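Local coordinates for protein phospholipase C-beta (PLC-beta) (Sepia officinalis, PDB 3QR0) that is a multidomain phospholipase C-beta that binds calcium and combines PH, EF-hand, TIM-barrel and C2 domains, at residues R365-P379 and Y410-Q424. Sequence-based numbering, arbitrary orientation.
Sequences RCLELDCWDGKDGEP and YPVILSFENHCSVAQ. With CA (calcium ion), chain B.
Glu368, Asp370 and Glu417 close on one calcium ion from two neighbouring parallel strands: Glu368 OE2 lies 2.4 Å from the metal and Glu417 OE1 likewise 2.4 Å, while Asp370 gives both carboxylate oxygens. Asn339 and two waters complete the site. Glu417 runs out with CG anti to its backbone N (chi1 -167°), which carries OE1 to the ion; its OE2 lies close to the imidazole plane of His419 and accepts a 2.7 Å bond from His419 NE2 on its anti lone pair, and another from Thr503. Arg570 forms a salt bridge with Glu368 OE1 and Tyr341 hydrogen-bonds Asp370 OD2, second-shell contacts that probably help hold these carboxylates in place. Beneath them strands 366-372 and 412-418 are joined by regular parallel backbone bonds, from Ile413 N to Arg365 O through to His419 N to Cys371 O.

At the C-terminal end the Gln424 amide grips the loop twice: OE1 takes Gly374 N at 3.0 Å, and NE2 gives to Gly374 O at 3.1 Å. Alongside, Asp373 OD1 receives Ser421 N at 2.9 Å, next to the start of helix 422-436. At the other end Arg365 NH1 reaches Tyr410 O in the guanidinium plane and also bonds the carbonyl of Ala404; Val412 CG2 sits over a guanidinium face. The His419 imidazole lies flat over the six-membered ring of Trp372 in an offset stack, centroids 3.8 Å apart and planes 6° from parallel.

Across the sheet from the metal, Leu367 CD1 packs on Leu414 CD2 at 3.7 Å, followed by Leu369 and Cys371 against Phe416. Helix 393-403 covers Leu367, Leu369 and Cys371; helix 422-436 meets Leu414. Parallel strands backed by helices mark the X-domain part of the TIM barrel that X and Y form together, and the acidic cluster is this protein's calcium site.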
ATOM      1  N   ARG A 365      -6.955   5.695  -7.873  1.00 20.69           N
ATOM      2  CA  ARG A 365      -8.174   5.888  -8.679  1.00 21.60           C
ATOM      3  C   ARG A 365      -8.199   7.188  -9.485  1.00 22.33           C
ATOM      4  O   ARG A 365      -8.986   7.314 -10.423  1.00 23.58           O
ATOM      5  CB  ARG A 365      -9.426   5.843  -7.791  1.00 21.22           C
ATOM      6  CG  ARG A 365      -9.633   4.531  -7.025  1.00 20.72           C
ATOM      7  CD  ARG A 365     -10.011   3.366  -7.944  1.00 19.81           C
ATOM      8  NE  ARG A 365      -8.822   2.719  -8.475  1.00 18.85           N
ATOM      9  CZ  ARG A 365      -8.784   1.882  -9.506  1.00 19.51           C
ATOM     10  NH1 ARG A 365      -9.884   1.537 -10.168  1.00 19.71           N
ATOM     11  NH2 ARG A 365      -7.614   1.381  -9.873  1.00 19.82           N
ATOM     12  N   CYS A 366      -7.375   8.160  -9.120  1.00 22.65           N
ATOM     13  CA  CYS A 366      -7.416   9.465  -9.767  1.00 23.17           C
ATOM     14  C   CYS A 366      -6.039   9.797 -10.321  1.00 22.81           C
ATOM     15  O   CYS A 366      -5.050   9.815  -9.582  1.00 22.42           O
ATOM     16  CB  CYS A 366      -7.883  10.547  -8.794  1.00 23.46           C
ATOM     17  SG  CYS A 366      -8.049  12.214  -9.542  1.00 26.76           S
ATOM     18  N   LEU A 367      -5.996  10.049 -11.624  1.00 22.55           N
ATOM     19  CA  LEU A 367      -4.754  10.240 -12.359  1.00 22.92           C
ATOM     20  C   LEU A 367      -4.773  11.585 -13.049  1.00 23.18           C
ATOM     21  O   LEU A 367      -5.842  12.176 -13.246  1.00 23.84           O
ATOM     22  CB  LEU A 367      -4.597   9.158 -13.428  1.00 23.04           C
ATOM     23  CG  LEU A 367      -4.949   7.722 -13.057  1.00 23.47           C
ATOM     24  CD1 LEU A 367      -4.909   6.849 -14.310  1.00 23.49           C
ATOM     25  CD2 LEU A 367      -4.020   7.183 -11.987  1.00 22.66           C
ATOM     26  N   GLU A 368      -3.594  12.056 -13.441  1.00 22.94           N
ATOM     27  CA  GLU A 368      -3.481  13.308 -14.163  1.00 23.20           C
ATOM     28  C   GLU A 368      -2.818  13.114 -15.524  1.00 23.14           C
ATOM     29  O   GLU A 368      -1.828  12.389 -15.650  1.00 23.19           O
ATOM     30  CB  GLU A 368      -2.696  14.316 -13.338  1.00 23.47           C
ATOM     31  CG  GLU A 368      -2.656  15.714 -13.946  1.00 24.68           C
ATOM     32  CD  GLU A 368      -2.107  16.745 -12.990  1.00 26.18           C
ATOM     33  OE1 GLU A 368      -1.682  16.355 -11.884  1.00 28.58           O
ATOM     34  OE2 GLU A 368      -2.086  17.945 -13.341  1.00 26.44           O
ATOM     35  N   LEU A 369      -3.384  13.769 -16.531  1.00 23.11           N
ATOM     36  CA  LEU A 369      -2.868  13.754 -17.891  1.00 23.19           C
ATOM     37  C   LEU A 369      -2.730  15.205 -18.344  1.00 23.36           C
ATOM     38  O   LEU A 369      -3.735  15.910 -18.495  1.00 23.64           O
ATOM     39  CB  LEU A 369      -3.821  12.996 -18.828  1.00 23.42           C
ATOM     40  CG  LEU A 369      -4.038  11.479 -18.653  1.00 23.42           C
ATOM     41  CD1 LEU A 369      -4.788  11.123 -17.366  1.00 22.68           C
ATOM     42  CD2 LEU A 369      -4.795  10.910 -19.852  1.00 23.07           C
ATOM     43  N   ASP A 370      -1.485  15.650 -18.525  1.00 23.08           N
ATOM     44  CA  ASP A 370      -1.183  16.990 -19.035  1.00 23.15           C
ATOM     45  C   ASP A 370      -1.050  16.899 -20.545  1.00 23.77           C
ATOM     46  O   ASP A 370      -0.027  16.424 -21.054  1.00 23.41           O
ATOM     47  CB  ASP A 370       0.135  17.523 -18.455  1.00 22.90           C
ATOM     48  CG  ASP A 370       0.035  17.916 -16.995  1.00 22.14           C
ATOM     49  OD1 ASP A 370      -0.993  17.648 -16.335  1.00 21.47           O
ATOM     50  OD2 ASP A 370       1.016  18.490 -16.479  1.00 22.83           O
ATOM     51  N   CYS A 371      -2.065  17.382 -21.259  1.00 24.56           N
ATOM     52  CA  CYS A 371      -2.147  17.200 -22.707  1.00 25.78           C
ATOM     53  C   CYS A 371      -1.673  18.436 -23.475  1.00 26.36           C
ATOM     54  O   CYS A 371      -2.122  19.548 -23.207  1.00 26.53           O
ATOM     55  CB  CYS A 371      -3.579  16.845 -23.108  1.00 26.15           C
ATOM     56  SG  CYS A 371      -4.248  15.456 -22.165  1.00 28.77           S
ATOM     57  N   TRP A 372      -0.767  18.221 -24.428  1.00 26.80           N
ATOM     58  CA  TRP A 372      -0.215  19.288 -25.269  1.00 27.61           C
ATOM     59  C   TRP A 372      -0.254  18.880 -26.746  1.00 28.57           C
ATOM     60  O   TRP A 372      -0.320  17.688 -27.074  1.00 27.75           O
ATOM     61  CB  TRP A 372       1.233  19.602 -24.852  1.00 27.41           C
ATOM     62  CG  TRP A 372       1.359  20.074 -23.423  1.00 26.37           C
ATOM     63  CD1 TRP A 372       1.438  19.295 -22.307  1.00 24.95           C
ATOM     64  CD2 TRP A 372       1.416  21.434 -22.968  1.00 26.29           C
ATOM     65  NE1 TRP A 372       1.547  20.084 -21.183  1.00 25.22           N
ATOM     66  CE2 TRP A 372       1.528  21.400 -21.562  1.00 25.48           C
ATOM     67  CE3 TRP A 372       1.386  22.675 -23.614  1.00 27.73           C
ATOM     68  CZ2 TRP A 372       1.600  22.564 -20.786  1.00 25.88           C
ATOM     69  CZ3 TRP A 372       1.458  23.834 -22.842  1.00 27.94           C
ATOM     70  CH2 TRP A 372       1.566  23.767 -21.443  1.00 27.07           C
ATOM     71  N   ASP A 373      -0.211  19.874 -27.631  1.00 30.05           N
ATOM     72  CA  ASP A 373      -0.157  19.618 -29.071  1.00 31.25           C
ATOM     73  C   ASP A 373       1.171  18.961 -29.418  1.00 31.70           C
ATOM     74  O   ASP A 373       2.219  19.465 -29.039  1.00 31.44           O
ATOM     75  CB  ASP A 373      -0.280  20.922 -29.877  1.00 32.29           C
ATOM     76  CG  ASP A 373      -1.702  21.467 -29.925  1.00 33.64           C
ATOM     77  OD1 ASP A 373      -2.647  20.776 -29.491  1.00 34.38           O
ATOM     78  OD2 ASP A 373      -1.876  22.605 -30.408  1.00 36.21           O
ATOM     79  N   GLY A 374       1.119  17.834 -30.122  1.00 32.48           N
ATOM     80  CA  GLY A 374       2.323  17.209 -30.662  1.00 33.25           C
ATOM     81  C   GLY A 374       2.633  17.777 -32.032  1.00 35.07           C
ATOM     82  O   GLY A 374       1.722  18.210 -32.752  1.00 35.03           O
ATOM     83  N   LYS A 375       3.918  17.765 -32.387  1.00 36.30           N
ATOM     84  CA  LYS A 375       4.404  18.379 -33.627  1.00 38.28           C
ATOM     85  C   LYS A 375       3.869  17.710 -34.887  1.00 39.21           C
ATOM     86  O   LYS A 375       3.768  18.356 -35.927  1.00 40.53           O
ATOM     87  CB  LYS A 375       5.942  18.382 -33.672  1.00 38.73           C
ATOM     88  CG  LYS A 375       6.589  19.489 -32.838  1.00 40.06           C
ATOM     89  CD  LYS A 375       8.099  19.603 -33.073  1.00 41.82           C
ATOM     90  CE  LYS A 375       8.429  19.983 -34.509  1.00 43.59           C
ATOM     91  NZ  LYS A 375       9.846  20.430 -34.674  1.00 45.35           N
ATOM     92  N   ASP A 376       3.528  16.427 -34.788  1.00 39.28           N
ATOM     93  CA  ASP A 376       3.067  15.640 -35.935  1.00 40.12           C
ATOM     94  C   ASP A 376       1.533  15.600 -36.035  1.00 39.46           C
ATOM     95  O   ASP A 376       0.981  14.789 -36.778  1.00 40.04           O
ATOM     96  CB  ASP A 376       3.619  14.208 -35.815  1.00 40.42           C
ATOM     97  CG  ASP A 376       3.926  13.564 -37.164  1.00 43.32           C
ATOM     98  OD1 ASP A 376       3.803  14.231 -38.218  1.00 47.10           O
ATOM     99  OD2 ASP A 376       4.313  12.370 -37.163  1.00 46.87           O
ATOM    100  N   GLY A 377       0.853  16.469 -35.288  1.00 38.10           N
ATOM    101  CA  GLY A 377      -0.605  16.515 -35.277  1.00 37.28           C
ATOM    102  C   GLY A 377      -1.260  15.590 -34.262  1.00 35.80           C
ATOM    103  O   GLY A 377      -2.482  15.568 -34.157  1.00 35.74           O
ATOM    104  N   GLU A 378      -0.455  14.834 -33.512  1.00 33.99           N
ATOM    105  CA  GLU A 378      -0.964  13.858 -32.546  1.00 32.60           C
ATOM    106  C   GLU A 378      -0.680  14.328 -31.118  1.00 30.82           C
ATOM    107  O   GLU A 378       0.460  14.655 -30.804  1.00 30.41           O
ATOM    108  CB  GLU A 378      -0.307  12.499 -32.784  1.00 32.56           C
ATOM    109  CG  GLU A 378      -0.674  11.853 -34.126  1.00 34.51           C
ATOM    110  CD  GLU A 378      -2.138  11.430 -34.215  1.00 35.45           C
ATOM    111  OE1 GLU A 378      -2.757  11.140 -33.165  1.00 35.67           O
ATOM    112  OE2 GLU A 378      -2.669  11.381 -35.345  1.00 37.18           O
ATOM    113  N   PRO A 379      -1.708  14.354 -30.246  1.00 29.20           N
ATOM    114  CA  PRO A 379      -1.495  14.903 -28.908  1.00 28.20           C
ATOM    115  C   PRO A 379      -0.501  14.108 -28.076  1.00 26.95           C
ATOM    116  O   PRO A 379      -0.403  12.886 -28.213  1.00 26.28           O
ATOM    117  CB  PRO A 379      -2.893  14.844 -28.271  1.00 27.94           C
ATOM    118  CG  PRO A 379      -3.609  13.802 -29.025  1.00 28.29           C
ATOM    119  CD  PRO A 379      -3.098  13.900 -30.423  1.00 29.14           C
ATOM    120  N   TYR A 410     -13.701  -0.079  -8.512  1.00 22.67           N
ATOM    121  CA  TYR A 410     -14.324   1.218  -8.208  1.00 22.43           C
ATOM    122  C   TYR A 410     -13.814   2.344  -9.120  1.00 21.77           C
ATOM    123  O   TYR A 410     -12.736   2.234  -9.690  1.00 21.82           O
ATOM    124  CB  TYR A 410     -14.231   1.486  -6.693  1.00 22.04           C
ATOM    125  CG  TYR A 410     -15.201   0.568  -5.977  1.00 22.85           C
ATOM    126  CD1 TYR A 410     -16.530   0.935  -5.817  1.00 23.68           C
ATOM    127  CD2 TYR A 410     -14.820  -0.708  -5.561  1.00 22.74           C
ATOM    128  CE1 TYR A 410     -17.448   0.087  -5.219  1.00 24.32           C
ATOM    129  CE2 TYR A 410     -15.738  -1.572  -4.959  1.00 24.27           C
ATOM    130  CZ  TYR A 410     -17.053  -1.164  -4.790  1.00 24.68           C
ATOM    131  OH  TYR A 410     -17.989  -1.991  -4.201  1.00 24.32           O
ATOM    132  N   PRO A 411     -14.615   3.410  -9.301  1.00 21.87           N
ATOM    133  CA  PRO A 411     -14.392   4.300 -10.447  1.00 21.69           C
ATOM    134  C   PRO A 411     -13.056   5.044 -10.477  1.00 21.35           C
ATOM    135  O   PRO A 411     -12.461   5.337  -9.432  1.00 20.75           O
ATOM    136  CB  PRO A 411     -15.564   5.295 -10.379  1.00 22.15           C
ATOM    137  CG  PRO A 411     -16.127   5.166  -9.011  1.00 22.21           C
ATOM    138  CD  PRO A 411     -15.816   3.786  -8.530  1.00 22.12           C
ATOM    139  N   VAL A 412     -12.611   5.341 -11.691  1.00 21.04           N
ATOM    140  CA  VAL A 412     -11.380   6.067 -11.921  1.00 21.06           C
ATOM    141  C   VAL A 412     -11.739   7.461 -12.404  1.00 21.13           C
ATOM    142  O   VAL A 412     -12.692   7.637 -13.154  1.00 22.03           O
ATOM    143  CB  VAL A 412     -10.488   5.332 -12.943  1.00 21.11           C
ATOM    144  CG1 VAL A 412      -9.383   6.252 -13.496  1.00 20.75           C
ATOM    145  CG2 VAL A 412      -9.891   4.084 -12.304  1.00 20.42           C
ATOM    146  N   ILE A 413     -10.996   8.454 -11.934  1.00 20.98           N
ATOM    147  CA  ILE A 413     -11.180   9.834 -12.369  1.00 20.89           C
ATOM    148  C   ILE A 413      -9.897  10.284 -13.062  1.00 20.78           C
ATOM    149  O   ILE A 413      -8.807  10.169 -12.504  1.00 20.04           O
ATOM    150  CB  ILE A 413     -11.497  10.765 -11.176  1.00 21.01           C
ATOM    151  CG1 ILE A 413     -12.815  10.354 -10.510  1.00 21.71           C
ATOM    152  CG2 ILE A 413     -11.586  12.216 -11.647  1.00 21.06           C
ATOM    153  CD1 ILE A 413     -13.010  10.916  -9.082  1.00 22.32           C
ATOM    154  N   LEU A 414     -10.026  10.774 -14.290  1.00 21.15           N
ATOM    155  CA  LEU A 414      -8.879  11.279 -15.032  1.00 21.26           C
ATOM    156  C   LEU A 414      -8.910  12.796 -15.033  1.00 21.62           C
ATOM    157  O   LEU A 414      -9.828  13.408 -15.573  1.00 21.92           O
ATOM    158  CB  LEU A 414      -8.881  10.756 -16.465  1.00 21.41           C
ATOM    159  CG  LEU A 414      -8.938   9.236 -16.629  1.00 21.65           C
ATOM    160  CD1 LEU A 414      -8.886   8.872 -18.104  1.00 20.52           C
ATOM    161  CD2 LEU A 414      -7.810   8.555 -15.868  1.00 20.41           C
ATOM    162  N   SER A 415      -7.903  13.393 -14.407  1.00 21.79           N
ATOM    163  CA  SER A 415      -7.762  14.838 -14.339  1.00 22.55           C
ATOM    164  C   SER A 415      -6.980  15.306 -15.563  1.00 23.24           C
ATOM    165  O   SER A 415      -5.767  15.081 -15.663  1.00 23.09           O
ATOM    166  CB  SER A 415      -7.054  15.244 -13.039  1.00 22.18           C
ATOM    167  OG  SER A 415      -6.860  16.649 -12.973  1.00 23.65           O
ATOM    168  N   PHE A 416      -7.692  15.926 -16.503  1.00 24.25           N
ATOM    169  CA  PHE A 416      -7.092  16.494 -17.703  1.00 25.06           C
ATOM    170  C   PHE A 416      -6.648  17.932 -17.446  1.00 25.47           C
ATOM    171  O   PHE A 416      -7.443  18.775 -17.041  1.00 26.05           O
ATOM    172  CB  PHE A 416      -8.083  16.485 -18.872  1.00 25.76           C
ATOM    173  CG  PHE A 416      -8.193  15.158 -19.578  1.00 26.92           C
ATOM    174  CD1 PHE A 416      -7.901  15.051 -20.929  1.00 29.01           C
ATOM    175  CD2 PHE A 416      -8.593  14.017 -18.893  1.00 28.09           C
ATOM    176  CE1 PHE A 416      -8.007  13.819 -21.590  1.00 29.61           C
ATOM    177  CE2 PHE A 416      -8.697  12.788 -19.539  1.00 28.31           C
ATOM    178  CZ  PHE A 416      -8.406  12.692 -20.889  1.00 29.26           C
ATOM    179  N   GLU A 417      -5.372  18.203 -17.676  1.00 25.25           N
ATOM    180  CA  GLU A 417      -4.889  19.569 -17.787  1.00 25.75           C
ATOM    181  C   GLU A 417      -4.692  19.776 -19.282  1.00 26.29           C
ATOM    182  O   GLU A 417      -3.719  19.304 -19.867  1.00 26.13           O
ATOM    183  CB  GLU A 417      -3.593  19.755 -17.011  1.00 25.44           C
ATOM    184  CG  GLU A 417      -3.201  21.196 -16.809  1.00 26.20           C
ATOM    185  CD  GLU A 417      -1.786  21.334 -16.283  1.00 26.29           C
ATOM    186  OE1 GLU A 417      -1.492  20.773 -15.206  1.00 25.31           O
ATOM    187  OE2 GLU A 417      -0.969  21.999 -16.951  1.00 27.07           O
ATOM    188  N   ASN A 418      -5.651  20.458 -19.895  1.00 26.84           N
ATOM    189  CA  ASN A 418      -5.797  20.473 -21.345  1.00 27.42           C
ATOM    190  C   ASN A 418      -5.186  21.723 -21.978  1.00 27.70           C
ATOM    191  O   ASN A 418      -5.649  22.831 -21.735  1.00 28.28           O
ATOM    192  CB  ASN A 418      -7.290  20.393 -21.662  1.00 28.00           C
ATOM    193  CG  ASN A 418      -7.573  19.922 -23.062  1.00 29.44           C
ATOM    194  OD1 ASN A 418      -6.739  20.041 -23.962  1.00 30.98           O
ATOM    195  ND2 ASN A 418      -8.780  19.397 -23.265  1.00 31.14           N
ATOM    196  N   HIS A 419      -4.145  21.542 -22.787  1.00 27.66           N
ATOM    197  CA  HIS A 419      -3.522  22.663 -23.498  1.00 28.19           C
ATOM    198  C   HIS A 419      -3.614  22.518 -25.015  1.00 28.78           C
ATOM    199  O   HIS A 419      -2.956  23.249 -25.747  1.00 29.15           O
ATOM    200  CB  HIS A 419      -2.059  22.809 -23.078  1.00 27.91           C
ATOM    201  CG  HIS A 419      -1.880  22.991 -21.608  1.00 27.16           C
ATOM    202  ND1 HIS A 419      -1.925  24.227 -21.005  1.00 28.20           N
ATOM    203  CD2 HIS A 419      -1.690  22.091 -20.615  1.00 26.99           C
ATOM    204  CE1 HIS A 419      -1.759  24.083 -19.702  1.00 27.91           C
ATOM    205  NE2 HIS A 419      -1.612  22.797 -19.440  1.00 27.50           N
ATOM    206  N   CYS A 420      -4.442  21.591 -25.485  1.00 28.72           N
ATOM    207  CA  CYS A 420      -4.477  21.262 -26.908  1.00 29.39           C
ATOM    208  C   CYS A 420      -5.351  22.211 -27.720  1.00 29.95           C
ATOM    209  O   CYS A 420      -6.324  22.767 -27.216  1.00 29.82           O
ATOM    210  CB  CYS A 420      -4.970  19.829 -27.112  1.00 29.21           C
ATOM    211  SG  CYS A 420      -3.766  18.586 -26.667  1.00 29.58           S
ATOM    212  N   SER A 421      -4.987  22.381 -28.987  1.00 30.59           N
ATOM    213  CA  SER A 421      -5.834  23.070 -29.954  1.00 31.39           C
ATOM    214  C   SER A 421      -7.094  22.245 -30.182  1.00 31.23           C
ATOM    215  O   SER A 421      -7.150  21.068 -29.815  1.00 30.59           O
ATOM    216  CB  SER A 421      -5.092  23.242 -31.276  1.00 31.98           C
ATOM    217  OG  SER A 421      -4.762  21.974 -31.828  1.00 32.64           O
ATOM    218  N   VAL A 422      -8.093  22.858 -30.804  1.00 31.81           N
ATOM    219  CA  VAL A 422      -9.360  22.186 -31.068  1.00 32.01           C
ATOM    220  C   VAL A 422      -9.167  20.888 -31.864  1.00 31.97           C
ATOM    221  O   VAL A 422      -9.803  19.875 -31.563  1.00 31.84           O
ATOM    222  CB  VAL A 422     -10.356  23.129 -31.805  1.00 32.99           C
ATOM    223  CG1 VAL A 422     -11.584  22.365 -32.291  1.00 33.26           C
ATOM    224  CG2 VAL A 422     -10.772  24.278 -30.893  1.00 32.87           C
ATOM    225  N   ALA A 423      -8.277  20.916 -32.855  1.00 32.21           N
ATOM    226  CA  ALA A 423      -8.047  19.758 -33.723  1.00 32.18           C
ATOM    227  C   ALA A 423      -7.493  18.560 -32.954  1.00 31.23           C
ATOM    228  O   ALA A 423      -7.924  17.421 -33.161  1.00 30.84           O
ATOM    229  CB  ALA A 423      -7.105  20.132 -34.885  1.00 32.68           C
ATOM    230  N   GLN A 424      -6.540  18.812 -32.064  1.00 30.46           N
ATOM    231  CA  GLN A 424      -5.954  17.730 -31.281  1.00 29.55           C
ATOM    232  C   GLN A 424      -6.838  17.314 -30.097  1.00 29.08           C
ATOM    233  O   GLN A 424      -6.781  16.164 -29.672  1.00 28.88           O
ATOM    234  CB  GLN A 424      -4.517  18.069 -30.878  1.00 29.09           C
ATOM    235  CG  GLN A 424      -3.599  18.203 -32.119  1.00 28.97           C
ATOM    236  CD  GLN A 424      -2.111  18.053 -31.824  1.00 28.73           C
ATOM    237  OE1 GLN A 424      -1.704  17.295 -30.943  1.00 28.71           O
ATOM    238  NE2 GLN A 424      -1.291  18.768 -32.581  1.00 29.24           N
TER
HETATM  239 CA    CA B1000      -0.198  18.993 -14.317  1.00 22.54          CA
HETATM  240  O   HOH W   1      -5.034  18.231 -13.801  1.00 27.92           O
HETATM  241  O   HOH W   2      -0.541  22.620 -26.720  1.00 30.65           O
HETATM  242  O   HOH W   3       1.674  20.577 -14.128  1.00 20.83           O
HETATM  243  O   HOH W   4       0.020  19.899 -12.066  1.00 21.27           O